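Local coordinates for protein argonaute 5 (Arabidopsis thaliana, PDB 4G0O) that recognises the 5' nucleotide of small RNAs through the MID domain described here, and so probably helps sort them for gene silencing, at residues N117-Y120 / M121-A125; I93-I96 / C97-L101; L126-N129 / V130-G134; I36-C39 / V40-G43. All coordinates share one frame; numbering follows the deposited sequence.

Contact 1 (N117-Y120 / M121-A125)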
ATOM      1  N   ASN A 117      -0.195  -0.065 -14.666  1.00 29.81           N
ATOM      2  CA  ASN A 117       0.930  -0.602 -15.407  1.00 30.37           C
ATOM      3  C   ASN A 117       1.523  -1.777 -14.638  1.00 33.32           C
ATOM      4  O   ASN A 117       1.793  -1.680 -13.441  1.00 30.52           O
ATOM      5  CB  ASN A 117       1.986   0.473 -15.684  1.00 32.81           C
ATOM      6  CG  ASN A 117       2.871   0.115 -16.877  1.00 33.90           C
ATOM      7  OD1 ASN A 117       3.116  -1.058 -17.143  1.00 38.44           O
ATOM      8  ND2 ASN A 117       3.325   1.120 -17.613  1.00 31.62           N
ATOM      9  N   LYS A 118       1.702  -2.902 -15.314  1.00 29.44           N
ATOM     10  CA  LYS A 118       2.136  -4.095 -14.608  1.00 32.80           C
ATOM     11  C   LYS A 118       3.612  -4.066 -14.189  1.00 34.35           C
ATOM     12  O   LYS A 118       4.010  -4.780 -13.254  1.00 34.54           O
ATOM     13  CB  LYS A 118       1.791  -5.355 -15.404  1.00 34.75           C
ATOM     14  CG  LYS A 118       0.722  -6.182 -14.724  1.00 33.11           C
ATOM     15  CD  LYS A 118      -0.186  -6.874 -15.726  1.00 39.31           C
ATOM     16  CE  LYS A 118       0.504  -8.013 -16.418  1.00 32.51           C
ATOM     17  NZ  LYS A 118      -0.485  -8.701 -17.318  1.00 45.86           N
ATOM     18  N   GLN A 119       4.410  -3.237 -14.860  1.00 30.78           N
ATOM     19  CA  GLN A 119       5.801  -3.042 -14.462  1.00 35.56           C
ATOM     20  C   GLN A 119       5.904  -2.108 -13.251  1.00 36.71           C
ATOM     21  O   GLN A 119       6.848  -2.193 -12.455  1.00 32.77           O
ATOM     22  CB  GLN A 119       6.638  -2.500 -15.620  1.00 36.45           C
ATOM     23  CG  GLN A 119       8.098  -2.208 -15.262  1.00 45.76           C
ATOM     24  CD  GLN A 119       8.901  -3.466 -14.884  1.00 53.19           C
ATOM     25  OE1 GLN A 119       8.706  -4.057 -13.812  1.00 48.04           O
ATOM     26  NE2 GLN A 119       9.818  -3.865 -15.761  1.00 48.16           N
ATOM     27  N   TYR A 120       4.933  -1.211 -13.116  1.00 34.57           N
ATOM     28  CA  TYR A 120       4.873  -0.344 -11.944  1.00 30.86           C
ATOM     29  C   TYR A 120       4.554  -1.194 -10.720  1.00 30.12           C
ATOM     30  O   TYR A 120       5.190  -1.068  -9.668  1.00 27.83           O
ATOM     31  CB  TYR A 120       3.818   0.746 -12.143  1.00 31.90           C
ATOM     32  CG  TYR A 120       3.457   1.534 -10.899  1.00 31.27           C
ATOM     33  CD1 TYR A 120       4.314   2.493 -10.387  1.00 31.98           C
ATOM     34  CD2 TYR A 120       2.232   1.346 -10.264  1.00 33.74           C
ATOM     35  CE1 TYR A 120       3.969   3.244  -9.252  1.00 35.87           C
ATOM     36  CE2 TYR A 120       1.878   2.082  -9.132  1.00 32.44           C
ATOM     37  CZ  TYR A 120       2.754   3.033  -8.630  1.00 34.56           C
ATOM     38  OH  TYR A 120       2.415   3.772  -7.506  1.00 33.28           O
ATOM     39  N   MET A 121       3.582  -2.083 -10.876  1.00 29.37           N
ATOM     40  CA  MET A 121       3.187  -2.980  -9.804  1.00 28.38           C
ATOM     41  C   MET A 121       4.251  -4.037  -9.489  1.00 32.66           C
ATOM     42  O   MET A 121       4.347  -4.516  -8.352  1.00 25.91           O
ATOM     43  CB  MET A 121       1.842  -3.614 -10.131  1.00 28.12           C
ATOM     44  CG  MET A 121       0.720  -2.558 -10.236  1.00 31.94           C
ATOM     45  SD  MET A 121      -0.778  -3.263 -10.925  1.00 39.29           S
ATOM     46  CE  MET A 121      -1.821  -3.255  -9.517  1.00 35.98           C
ATOM     47  N   GLU A 122       5.048  -4.404 -10.487  1.00 28.92           N
ATOM     48  CA  GLU A 122       6.210  -5.246 -10.222  1.00 33.36           C
ATOM     49  C   GLU A 122       7.152  -4.520  -9.257  1.00 28.72           C
ATOM     50  O   GLU A 122       7.519  -5.058  -8.217  1.00 24.50           O
ATOM     51  CB  GLU A 122       6.930  -5.616 -11.524  1.00 31.02           C
ATOM     52  CG  GLU A 122       8.129  -6.527 -11.314  1.00 40.66           C
ATOM     53  CD  GLU A 122       8.594  -7.227 -12.591  1.00 44.20           C
ATOM     54  OE1 GLU A 122       7.824  -7.271 -13.584  1.00 43.20           O
ATOM     55  OE2 GLU A 122       9.737  -7.733 -12.585  1.00 44.78           O
ATOM     56  N   ASN A 123       7.508  -3.282  -9.603  1.00 31.50           N
ATOM     57  CA  ASN A 123       8.326  -2.417  -8.742  1.00 32.84           C
ATOM     58  C   ASN A 123       7.782  -2.226  -7.323  1.00 28.51           C
ATOM     59  O   ASN A 123       8.507  -2.386  -6.343  1.00 31.17           O
ATOM     60  CB  ASN A 123       8.511  -1.042  -9.390  1.00 32.71           C
ATOM     61  CG  ASN A 123       9.445  -1.080 -10.567  1.00 45.17           C
ATOM     62  OD1 ASN A 123      10.660  -1.181 -10.397  1.00 56.14           O
ATOM     63  ND2 ASN A 123       8.891  -0.989 -11.775  1.00 45.23           N
ATOM     64  N   VAL A 124       6.510  -1.864  -7.226  1.00 25.02           N
ATOM     65  CA  VAL A 124       5.848  -1.716  -5.932  1.00 25.94           C
ATOM     66  C   VAL A 124       5.855  -3.017  -5.140  1.00 25.13           C
ATOM     67  O   VAL A 124       6.147  -3.018  -3.941  1.00 28.54           O
ATOM     68  CB  VAL A 124       4.404  -1.208  -6.113  1.00 26.14           C
ATOM     69  CG1 VAL A 124       3.619  -1.253  -4.794  1.00 22.56           C
ATOM     70  CG2 VAL A 124       4.432   0.193  -6.704  1.00 26.80           C
ATOM     71  N   ALA A 125       5.541  -4.125  -5.800  1.00 26.62           N
ATOM     72  CA  ALA A 125       5.533  -5.433  -5.137  1.00 28.23           C
ATOM     73  C   ALA A 125       6.869  -5.754  -4.453  1.00 21.53           C
ATOM     74  O   ALA A 125       6.898  -6.230  -3.326  1.00 24.72           O
ATOM     75  CB  ALA A 125       5.157  -6.538  -6.126  1.00 24.38           C
TER

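Contact 2 (I93-I96 / C97-L101). With SO4 (sulfate ion), chain C.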
ATOM      1  N   ILE A  93       2.533  12.164   5.466  1.00 31.54           N
ATOM      2  CA  ILE A  93       2.006  10.801   5.571  1.00 27.41           C
ATOM      3  C   ILE A  93       3.043   9.802   6.065  1.00 25.85           C
ATOM      4  O   ILE A  93       2.732   8.939   6.886  1.00 29.07           O
ATOM      5  CB  ILE A  93       1.398  10.312   4.238  1.00 34.78           C
ATOM      6  CG1 ILE A  93       0.242  11.223   3.829  1.00 33.12           C
ATOM      7  CG2 ILE A  93       0.921   8.849   4.346  1.00 28.32           C
ATOM      8  CD1 ILE A  93      -0.326  10.911   2.468  1.00 31.15           C
ATOM      9  N   LYS A  94       4.275   9.910   5.575  1.00 30.17           N
ATOM     10  CA  LYS A  94       5.310   8.958   5.967  1.00 33.25           C
ATOM     11  C   LYS A  94       5.679   9.173   7.414  1.00 31.96           C
ATOM     12  O   LYS A  94       5.842   8.212   8.170  1.00 29.88           O
ATOM     13  CB  LYS A  94       6.555   9.120   5.114  1.00 31.83           C
ATOM     14  CG  LYS A  94       6.362   8.703   3.676  1.00 38.98           C
ATOM     15  CD  LYS A  94       6.845   7.282   3.439  1.00 39.47           C
ATOM     16  CE  LYS A  94       5.692   6.273   3.369  1.00 41.39           C
ATOM     17  NZ  LYS A  94       6.197   4.857   3.328  1.00 36.33           N
ATOM     18  N   ARG A  95       5.824  10.445   7.781  1.00 30.11           N
ATOM     19  CA  ARG A  95       6.117  10.834   9.152  1.00 32.48           C
ATOM     20  C   ARG A  95       5.073  10.228  10.099  1.00 29.36           C
ATOM     21  O   ARG A  95       5.413   9.600  11.097  1.00 30.92           O
ATOM     22  CB  ARG A  95       6.160  12.371   9.283  1.00 30.85           C
ATOM     23  CG  ARG A  95       6.103  12.861  10.734  1.00 36.46           C
ATOM     24  CD  ARG A  95       6.126  14.379  10.878  1.00 30.53           C
ATOM     25  NE  ARG A  95       4.940  15.031  10.316  1.00 37.56           N
ATOM     26  CZ  ARG A  95       3.759  15.102  10.926  1.00 34.28           C
ATOM     27  NH1 ARG A  95       2.736  15.724  10.342  1.00 33.88           N
ATOM     28  NH2 ARG A  95       3.592  14.553  12.121  1.00 36.83           N
ATOM     29  N   ILE A  96       3.801  10.384   9.763  1.00 31.30           N
ATOM     30  CA  ILE A  96       2.732   9.904  10.634  1.00 29.58           C
ATOM     31  C   ILE A  96       2.775   8.387  10.739  1.00 31.64           C
ATOM     32  O   ILE A  96       2.681   7.817  11.830  1.00 31.19           O
ATOM     33  CB  ILE A  96       1.359  10.350  10.117  1.00 25.05           C
ATOM     34  CG1 ILE A  96       1.188  11.856  10.323  1.00 29.48           C
ATOM     35  CG2 ILE A  96       0.238   9.568  10.810  1.00 24.81           C
ATOM     36  CD1 ILE A  96       0.005  12.440   9.562  1.00 32.18           C
ATOM     37  N   CYS A  97       2.932   7.731   9.598  1.00 27.10           N
ATOM     38  CA  CYS A  97       2.964   6.280   9.579  1.00 30.29           C
ATOM     39  C   CYS A  97       4.222   5.726  10.227  1.00 33.16           C
ATOM     40  O   CYS A  97       4.159   4.916  11.167  1.00 29.61           O
ATOM     41  CB  CYS A  97       2.853   5.757   8.144  1.00 32.71           C
ATOM     42  SG  CYS A  97       1.250   6.091   7.383  1.00 30.07           S
ATOM     43  N   GLU A  98       5.366   6.150   9.713  1.00 28.11           N
ATOM     44  CA  GLU A  98       6.626   5.510  10.081  1.00 32.41           C
ATOM     45  C   GLU A  98       7.067   5.911  11.482  1.00 35.49           C
ATOM     46  O   GLU A  98       7.355   5.055  12.316  1.00 40.76           O
ATOM     47  CB  GLU A  98       7.710   5.820   9.045  1.00 35.28           C
ATOM     48  CG  GLU A  98       7.346   5.317   7.644  1.00 37.45           C
ATOM     49  CD  GLU A  98       8.388   5.670   6.583  1.00 43.50           C
ATOM     50  OE1 GLU A  98       8.953   6.787   6.631  1.00 42.99           O
ATOM     51  OE2 GLU A  98       8.631   4.821   5.695  1.00 43.40           O
ATOM     52  N   THR A  99       7.092   7.211  11.742  1.00 31.05           N
ATOM     53  CA  THR A  99       7.561   7.711  13.018  1.00 38.91           C
ATOM     54  C   THR A  99       6.461   7.741  14.083  1.00 36.49           C
ATOM     55  O   THR A  99       6.658   7.249  15.198  1.00 36.96           O
ATOM     56  CB  THR A  99       8.187   9.122  12.877  1.00 40.77           C
ATOM     57  OG1 THR A  99       7.178  10.053  12.480  1.00 46.74           O
ATOM     58  CG2 THR A  99       9.285   9.123  11.836  1.00 32.35           C
ATOM     59  N   GLU A 100       5.298   8.300  13.756  1.00 33.86           N
ATOM     60  CA  GLU A 100       4.324   8.566  14.807  1.00 29.12           C
ATOM     61  C   GLU A 100       3.419   7.407  15.234  1.00 32.49           C
ATOM     62  O   GLU A 100       3.226   7.185  16.434  1.00 23.23           O
ATOM     63  CB  GLU A 100       3.562   9.864  14.529  1.00 35.61           C
ATOM     64  CG  GLU A 100       4.285  11.085  15.148  1.00 36.11           C
ATOM     65  CD  GLU A 100       4.397  12.249  14.188  1.00 41.45           C
ATOM     66  OE1 GLU A 100       3.432  12.466  13.423  1.00 45.11           O
ATOM     67  OE2 GLU A 100       5.433  12.950  14.195  1.00 42.47           O
ATOM     68  N   LEU A 101       2.888   6.640  14.288  1.00 30.58           N
ATOM     69  CA  LEU A 101       1.942   5.591  14.674  1.00 26.06           C
ATOM     70  C   LEU A 101       2.568   4.198  14.650  1.00 31.49           C
ATOM     71  O   LEU A 101       2.079   3.261  15.303  1.00 27.67           O
ATOM     72  CB  LEU A 101       0.710   5.645  13.777  1.00 28.99           C
ATOM     73  CG  LEU A 101       0.067   7.032  13.789  1.00 28.68           C
ATOM     74  CD1 LEU A 101      -1.213   7.047  12.970  1.00 29.14           C
ATOM     75  CD2 LEU A 101      -0.180   7.493  15.235  1.00 27.18           C
TER
HETATM   76  S   SO4 C 701       7.925   4.392  -0.996  1.00 57.30           S
HETATM   77  O1  SO4 C 701       7.571   4.942  -2.310  1.00 47.58           O
HETATM   78  O2  SO4 C 701       6.955   4.905   0.008  1.00 39.77           O
HETATM   79  O3  SO4 C 701       7.938   2.921  -1.056  1.00 30.79           O
HETATM   80  O4  SO4 C 701       9.291   4.804  -0.641  1.00 48.19           O

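Contact 3 (L126-N129 / V130-G134). With SO4 (sulfate ion), chain C.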
ATOM      1  N   LEU A 126       7.974  -5.470  -5.124  1.00 27.44           N
ATOM      2  CA  LEU A 126       9.289  -5.756  -4.549  1.00 22.58           C
ATOM      3  C   LEU A 126       9.578  -4.802  -3.390  1.00 26.13           C
ATOM      4  O   LEU A 126      10.178  -5.200  -2.387  1.00 23.94           O
ATOM      5  CB  LEU A 126      10.373  -5.624  -5.611  1.00 25.56           C
ATOM      6  CG  LEU A 126      10.399  -6.707  -6.692  1.00 28.47           C
ATOM      7  CD1 LEU A 126      11.157  -6.206  -7.923  1.00 25.29           C
ATOM      8  CD2 LEU A 126      11.034  -7.982  -6.140  1.00 26.37           C
ATOM      9  N   LYS A 127       9.151  -3.545  -3.538  1.00 22.43           N
ATOM     10  CA  LYS A 127       9.252  -2.563  -2.459  1.00 25.52           C
ATOM     11  C   LYS A 127       8.456  -3.035  -1.253  1.00 24.39           C
ATOM     12  O   LYS A 127       8.933  -2.972  -0.135  1.00 25.82           O
ATOM     13  CB  LYS A 127       8.749  -1.192  -2.915  1.00 30.09           C
ATOM     14  CG  LYS A 127       9.552  -0.559  -4.060  1.00 29.96           C
ATOM     15  CD  LYS A 127       8.791   0.636  -4.622  1.00 31.38           C
ATOM     16  CE  LYS A 127       9.585   1.386  -5.685  1.00 37.09           C
ATOM     17  NZ  LYS A 127       8.798   2.549  -6.223  1.00 44.37           N
ATOM     18  N   ILE A 128       7.243  -3.528  -1.494  1.00 23.05           N
ATOM     19  CA  ILE A 128       6.413  -4.065  -0.417  1.00 24.44           C
ATOM     20  C   ILE A 128       7.031  -5.291   0.264  1.00 23.89           C
ATOM     21  O   ILE A 128       6.920  -5.437   1.469  1.00 28.74           O
ATOM     22  CB  ILE A 128       4.974  -4.374  -0.917  1.00 27.24           C
ATOM     23  CG1 ILE A 128       4.157  -3.082  -1.032  1.00 21.97           C
ATOM     24  CG2 ILE A 128       4.256  -5.339   0.008  1.00 28.04           C
ATOM     25  CD1 ILE A 128       2.897  -3.260  -1.846  1.00 25.65           C
ATOM     26  N   ASN A 129       7.687  -6.165  -0.499  1.00 26.59           N
ATOM     27  CA  ASN A 129       8.316  -7.363   0.084  1.00 25.96           C
ATOM     28  C   ASN A 129       9.393  -7.038   1.109  1.00 24.40           C
ATOM     29  O   ASN A 129       9.421  -7.620   2.180  1.00 31.49           O
ATOM     30  CB  ASN A 129       8.904  -8.281  -0.997  1.00 24.22           C
ATOM     31  CG  ASN A 129       9.414  -9.603  -0.427  1.00 25.67           C
ATOM     32  OD1 ASN A 129       8.740 -10.242   0.369  1.00 30.16           O
ATOM     33  ND2 ASN A 129      10.619 -10.002  -0.825  1.00 22.52           N
ATOM     34  N   VAL A 130      10.278  -6.103   0.794  1.00 22.57           N
ATOM     35  CA  VAL A 130      11.284  -5.694   1.766  1.00 25.25           C
ATOM     36  C   VAL A 130      10.703  -4.966   2.996  1.00 26.89           C
ATOM     37  O   VAL A 130      11.120  -5.241   4.117  1.00 26.62           O
ATOM     38  CB  VAL A 130      12.379  -4.867   1.120  1.00 26.12           C
ATOM     39  CG1 VAL A 130      11.817  -4.136  -0.041  1.00 28.98           C
ATOM     40  CG2 VAL A 130      13.000  -3.896   2.128  1.00 32.20           C
ATOM     41  N   LYS A 131       9.735  -4.070   2.784  1.00 24.40           N
ATOM     42  CA  LYS A 131       9.088  -3.350   3.879  1.00 27.62           C
ATOM     43  C   LYS A 131       8.401  -4.275   4.871  1.00 26.93           C
ATOM     44  O   LYS A 131       8.226  -3.921   6.038  1.00 29.62           O
ATOM     45  CB  LYS A 131       8.051  -2.352   3.338  1.00 27.72           C
ATOM     46  CG  LYS A 131       8.662  -1.100   2.773  1.00 27.43           C
ATOM     47  CD  LYS A 131       7.622  -0.179   2.189  1.00 29.19           C
ATOM     48  CE  LYS A 131       8.300   0.952   1.455  1.00 32.10           C
ATOM     49  NZ  LYS A 131       7.572   2.212   1.659  1.00 32.22           N
ATOM     50  N   THR A 132       7.998  -5.445   4.385  1.00 26.14           N
ATOM     51  CA  THR A 132       7.214  -6.419   5.144  1.00 28.57           C
ATOM     52  C   THR A 132       8.107  -7.522   5.714  1.00 31.24           C
ATOM     53  O   THR A 132       7.639  -8.464   6.355  1.00 30.52           O
ATOM     54  CB  THR A 132       6.144  -7.060   4.217  1.00 30.01           C
ATOM     55  OG1 THR A 132       5.378  -6.024   3.602  1.00 39.14           O
ATOM     56  CG2 THR A 132       5.197  -7.914   5.001  1.00 40.41           C
ATOM     57  N   GLY A 133       9.405  -7.419   5.473  1.00 29.56           N
ATOM     58  CA  GLY A 133      10.318  -8.392   6.039  1.00 29.08           C
ATOM     59  C   GLY A 133      10.862  -9.435   5.090  1.00 26.50           C
ATOM     60  O   GLY A 133      11.594 -10.319   5.517  1.00 28.09           O
ATOM     61  N   GLY A 134      10.513  -9.341   3.808  1.00 28.99           N
ATOM     62  CA  GLY A 134      11.035 -10.250   2.810  1.00 23.14           C
ATOM     63  C   GLY A 134      12.441  -9.883   2.380  1.00 28.51           C
ATOM     64  O   GLY A 134      13.004  -8.896   2.866  1.00 27.57           O
TER
HETATM   65  S   SO4 C 701       7.925   4.392  -0.996  1.00 57.30           S
HETATM   66  O1  SO4 C 701       7.571   4.942  -2.310  1.00 47.58           O
HETATM   67  O2  SO4 C 701       6.955   4.905   0.008  1.00 39.77           O
HETATM   68  O3  SO4 C 701       7.938   2.921  -1.056  1.00 30.79           O
HETATM   69  O4  SO4 C 701       9.291   4.804  -0.641  1.00 48.19           O

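Contact 4 (I36-C39 / V40-G43)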
ATOM      1  N   ILE A  36      -1.626  -7.207  -5.295  1.00 32.17           N
ATOM      2  CA  ILE A  36      -1.470  -8.409  -4.481  1.00 30.21           C
ATOM      3  C   ILE A  36      -1.215  -9.664  -5.324  1.00 34.92           C
ATOM      4  O   ILE A  36      -0.392 -10.500  -4.950  1.00 32.61           O
ATOM      5  CB  ILE A  36      -2.666  -8.590  -3.545  1.00 36.21           C
ATOM      6  CG1 ILE A  36      -2.477  -7.699  -2.322  1.00 31.69           C
ATOM      7  CG2 ILE A  36      -2.824 -10.042  -3.098  1.00 29.05           C
ATOM      8  CD1 ILE A  36      -3.750  -7.452  -1.564  1.00 32.93           C
ATOM      9  N   GLY A  37      -1.894  -9.770  -6.468  1.00 33.24           N
ATOM     10  CA  GLY A  37      -1.658 -10.853  -7.406  1.00 32.30           C
ATOM     11  C   GLY A  37      -0.230 -10.829  -7.921  1.00 33.41           C
ATOM     12  O   GLY A  37       0.388 -11.870  -8.116  1.00 32.56           O
ATOM     13  N   MET A  38       0.290  -9.624  -8.133  1.00 35.26           N
ATOM     14  CA  MET A  38       1.680  -9.426  -8.538  1.00 32.11           C
ATOM     15  C   MET A  38       2.660  -9.732  -7.386  1.00 35.08           C
ATOM     16  O   MET A  38       3.679 -10.390  -7.596  1.00 36.93           O
ATOM     17  CB  MET A  38       1.868  -7.998  -9.080  1.00 31.19           C
ATOM     18  CG  MET A  38       3.286  -7.646  -9.503  1.00 31.41           C
ATOM     19  SD  MET A  38       4.007  -8.741 -10.762  1.00 31.91           S
ATOM     20  CE  MET A  38       3.093  -8.261 -12.244  1.00 27.92           C
ATOM     21  N   CYS A  39       2.357  -9.268  -6.173  1.00 37.91           N
ATOM     22  CA  CYS A  39       3.153  -9.656  -5.008  1.00 33.92           C
ATOM     23  C   CYS A  39       3.193 -11.180  -4.902  1.00 33.18           C
ATOM     24  O   CYS A  39       4.249 -11.773  -4.694  1.00 32.98           O
ATOM     25  CB  CYS A  39       2.568  -9.073  -3.711  1.00 27.79           C
ATOM     26  SG  CYS A  39       2.816  -7.269  -3.460  1.00 26.75           S
ATOM     27  N   VAL A  40       2.032 -11.811  -5.050  1.00 33.59           N
ATOM     28  CA  VAL A  40       1.934 -13.251  -4.841  1.00 34.00           C
ATOM     29  C   VAL A  40       2.640 -14.063  -5.931  1.00 33.48           C
ATOM     30  O   VAL A  40       3.363 -15.010  -5.631  1.00 32.42           O
ATOM     31  CB  VAL A  40       0.476 -13.708  -4.646  1.00 34.86           C
ATOM     32  CG1 VAL A  40       0.330 -15.201  -4.934  1.00 31.22           C
ATOM     33  CG2 VAL A  40       0.030 -13.385  -3.213  1.00 30.96           C
ATOM     34  N   SER A  41       2.465 -13.672  -7.189  1.00 34.46           N
ATOM     35  CA  SER A  41       3.167 -14.361  -8.277  1.00 36.33           C
ATOM     36  C   SER A  41       4.681 -14.326  -8.082  1.00 34.03           C
ATOM     37  O   SER A  41       5.386 -15.220  -8.546  1.00 34.47           O
ATOM     38  CB  SER A  41       2.821 -13.749  -9.636  1.00 34.15           C
ATOM     39  OG  SER A  41       3.176 -12.375  -9.667  1.00 37.87           O
ATOM     40  N   LYS A  42       5.182 -13.300  -7.392  1.00 35.89           N
ATOM     41  CA  LYS A  42       6.629 -13.151  -7.223  1.00 30.11           C
ATOM     42  C   LYS A  42       7.176 -13.849  -5.976  1.00 31.03           C
ATOM     43  O   LYS A  42       8.392 -13.961  -5.818  1.00 26.18           O
ATOM     44  CB  LYS A  42       7.053 -11.683  -7.266  1.00 35.35           C
ATOM     45  CG  LYS A  42       6.772 -11.003  -8.608  1.00 38.58           C
ATOM     46  CD  LYS A  42       7.472  -9.653  -8.728  1.00 37.76           C
ATOM     47  CE  LYS A  42       8.674  -9.729  -9.680  1.00 43.81           C
ATOM     48  NZ  LYS A  42       9.863 -10.374  -9.063  1.00 31.70           N
ATOM     49  N   GLY A  43       6.288 -14.324  -5.102  1.00 30.32           N
ATOM     50  CA  GLY A  43       6.712 -15.163  -3.992  1.00 27.66           C
ATOM     51  C   GLY A  43       6.122 -14.837  -2.633  1.00 28.67           C
ATOM     52  O   GLY A  43       6.341 -15.579  -1.671  1.00 29.85           O
TER

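Contact 1 (N117-Y120 / M121-A125)
Val124 lays its CG2 methyl over one face of the Tyr120 ring, 3.9 Å from the ring centroid and offset toward the rim, a CH-pi contact between residues one helical turn apart. Tyr120 CZ is the ring atom nearest to Val124 CG2, at 3.8 Å. The ring gets there because CG of Tyr120 stands anti to the backbone N (chi1 168°), leaning along the helix toward Val124. Beneath this packing the turn is well bonded: Val124 N reaches Tyr120 O at 2.9 Å, almost straight at 170°. Two flanks are packed: Met121 touches Phe31 and Gln34 of helix 27-42, Tyr120 touches Cys108 of strand 105-108. These are the first two turns of helix 118-131, with Asn117 as N-cap: its OD1 takes a weak capping bond from Gln119 N at 3.4 Å, and its carbonyl O accepts Met121 N. Trading the tyrosine for an alanine would probably strip the Val124 methyl of its flat cover and open a gap beside Cys108. The loose side belongs to Gln119, which is exposed, with Asn123 and Glu122 partly so. Lys118, exposed but touched by Met38, takes part chiefly through its carbonyl O, which accepts Glu122 N at 3.0 Å.

Contact 2 (I93-I96 / C97-L101)
Arg95 and Glu100 make the shorter of the two salt bridges in this stretch, Arg95 NH2 lying just 2.5 Å from Glu100 OE1. The carboxylate comes to the guanidinium edge, with OE2 in the guanidinium plane, yet the two flat groups are turned 46° apart, and this pair lies on the exposed side. The second bridge is longer and weak: Lys94 NZ to Glu98 OE2, 3.4 Å. Lys94 bends at chi2 (-97°) and again at chi3, which folds its chain past the Glu98 carboxylate. Its ammonium has a stronger partner in Ser105 OG, and it gives a weak bond to O2 of the sulfate, an ion that Lys131 also binds. A methionine in place of Lys94 would probably leave Glu98 and Ser105 without their charged partner and the anion with a weaker hold.

Among backbone bonds, Cys97 N to Ile93 O (3.0 Å) is ordinary alpha-helix, whereas Leu101 N reaches back five residues to Ile96 O at 2.7 Å, the mark of a pi-type turn at the helix end. The apolar link rides on that wider turn: Ile96 CG2 and Leu101 CD1 lie side by side at 3.6 Å.

Helix 90-101 is the crossover between parallel strands 78-82 and 105-108; Ile96 packs on Leu66 and Leu101 on Leu67, both of helix 62-72, and Ile93 rests on Cys107.

Contact 3 (L126-N129 / V130-G134)
Leu126 O receives Val130 N in a weak bond, also accepts Asn136 ND2, and is pressed by the Val130 CG1 methyl, 3.1 Å away. Val130 has chi1 at 29°, well off a staggered value, and the same methyl crowds Lys127 O, so this exposed valine looks strained as modelled.

Lys127 O accepts Lys131 N at 3.2 Å, and the start of the Lys131 chain runs over that carbonyl before stretching out to the sulfate. There Lys131 NZ bonds O3 at 2.8 Å and O2 more weakly, with Ser105 O as a further partner. The sulfate is probably from the crystallisation liquor, but lysines gathered round it are consistent with the pocket that takes the 5' phosphate of the guide in Argonaute MID domains.

Ile128 O is gripped by Thr132 through its hydroxyl OG1 at 2.7 Å and, weakly, its N. With OG1 anti to the carbonyl carbon (chi1 -54°), the hydroxyl folds back onto the last turn.

Asn129 O closes the helix by accepting Gly134 N at 2.6 Å. Gly133, at phi 104°, turns the chain out in a Schellman motif. Gly134 CA sits 3.4 Å from Asn129 OD1, where a side chain on that glycine would collide. Both ends of the Asn129 amide are bonded: OD1 takes Ala9 N, and ND2 gives to Asn7 O and Asn136 OD1.

Leu126 packs on strand 3-5, Thr132 on strand 7-18, Ile128 and Lys131 on Gln106 of strand 105-108, while Asn136 ties strand 135-138 to the end of helix 118-131.

Contact 4 (I36-C39 / V40-G43)
Lys42 runs back alongside Met38, both side chains pointing the same way off the last turn of the helix. Lys42 CB stands 3.6 Å from Met38 O, and Lys42 CG comes nearer still, 3.3 Å from that oxygen. Lys42 CD then passes the thioether, 4.1 Å from Met38 SD, which the methionine brings round by bending at chi2 (57°) and chi3. Past the bend of the lysine, CE leaves this turn and packs on the side chain of Glu122 in helix 118-131. NZ ends on the backbone, giving a hydrogen bond to Lys3 O.

Met38 O is thus flanked by the lysine's aliphatic stem and holds two donors, which come from the same face of its plane: Lys42 N at 3.3 Å and the hydroxyl Ser41 OG at 2.9 Å. Ser41 has its OG between the backbone N and the carbonyl carbon (chi1 59°), close enough to bend back to the residue three before it. Two residues earlier the bonding is ordinary helix, Val40 N to Ile36 O at 2.8 Å.

Cys39 tucks inward against Phe46 and Ala125. Cys39 O takes weak bonds from Lys42 N and from Gly43 N, the latter at 3.3 Å, while Gly43 N also bonds Val40 O. With phi at 135°, Gly43 completes a Schellman motif, a C-terminal stop of an alpha helix, here releasing the crossover helix of a beta-alpha-beta unit into strand 45-46.

In the fold
From the N terminus, contact 4 comes first, ending helix 27-42 between strands 7-18 and 45-46; contact 2 follows at the end of helix 90-101; contacts 1 and 3 then divide helix 118-131 into its start and its end. Each closes no more than a helical turn or a cap, and they run in series without nesting or crossing. Contact 4 packs against both contacts 1 and 3, so helices 27-42 and 118-131 lie together on the same flank. Contact 2 lies across the chain's centre from contact 1, about 24 Å between centres, yet meets contact 3 at the sulfate, where Lys94 and Lys131 come together beside strand 105-108.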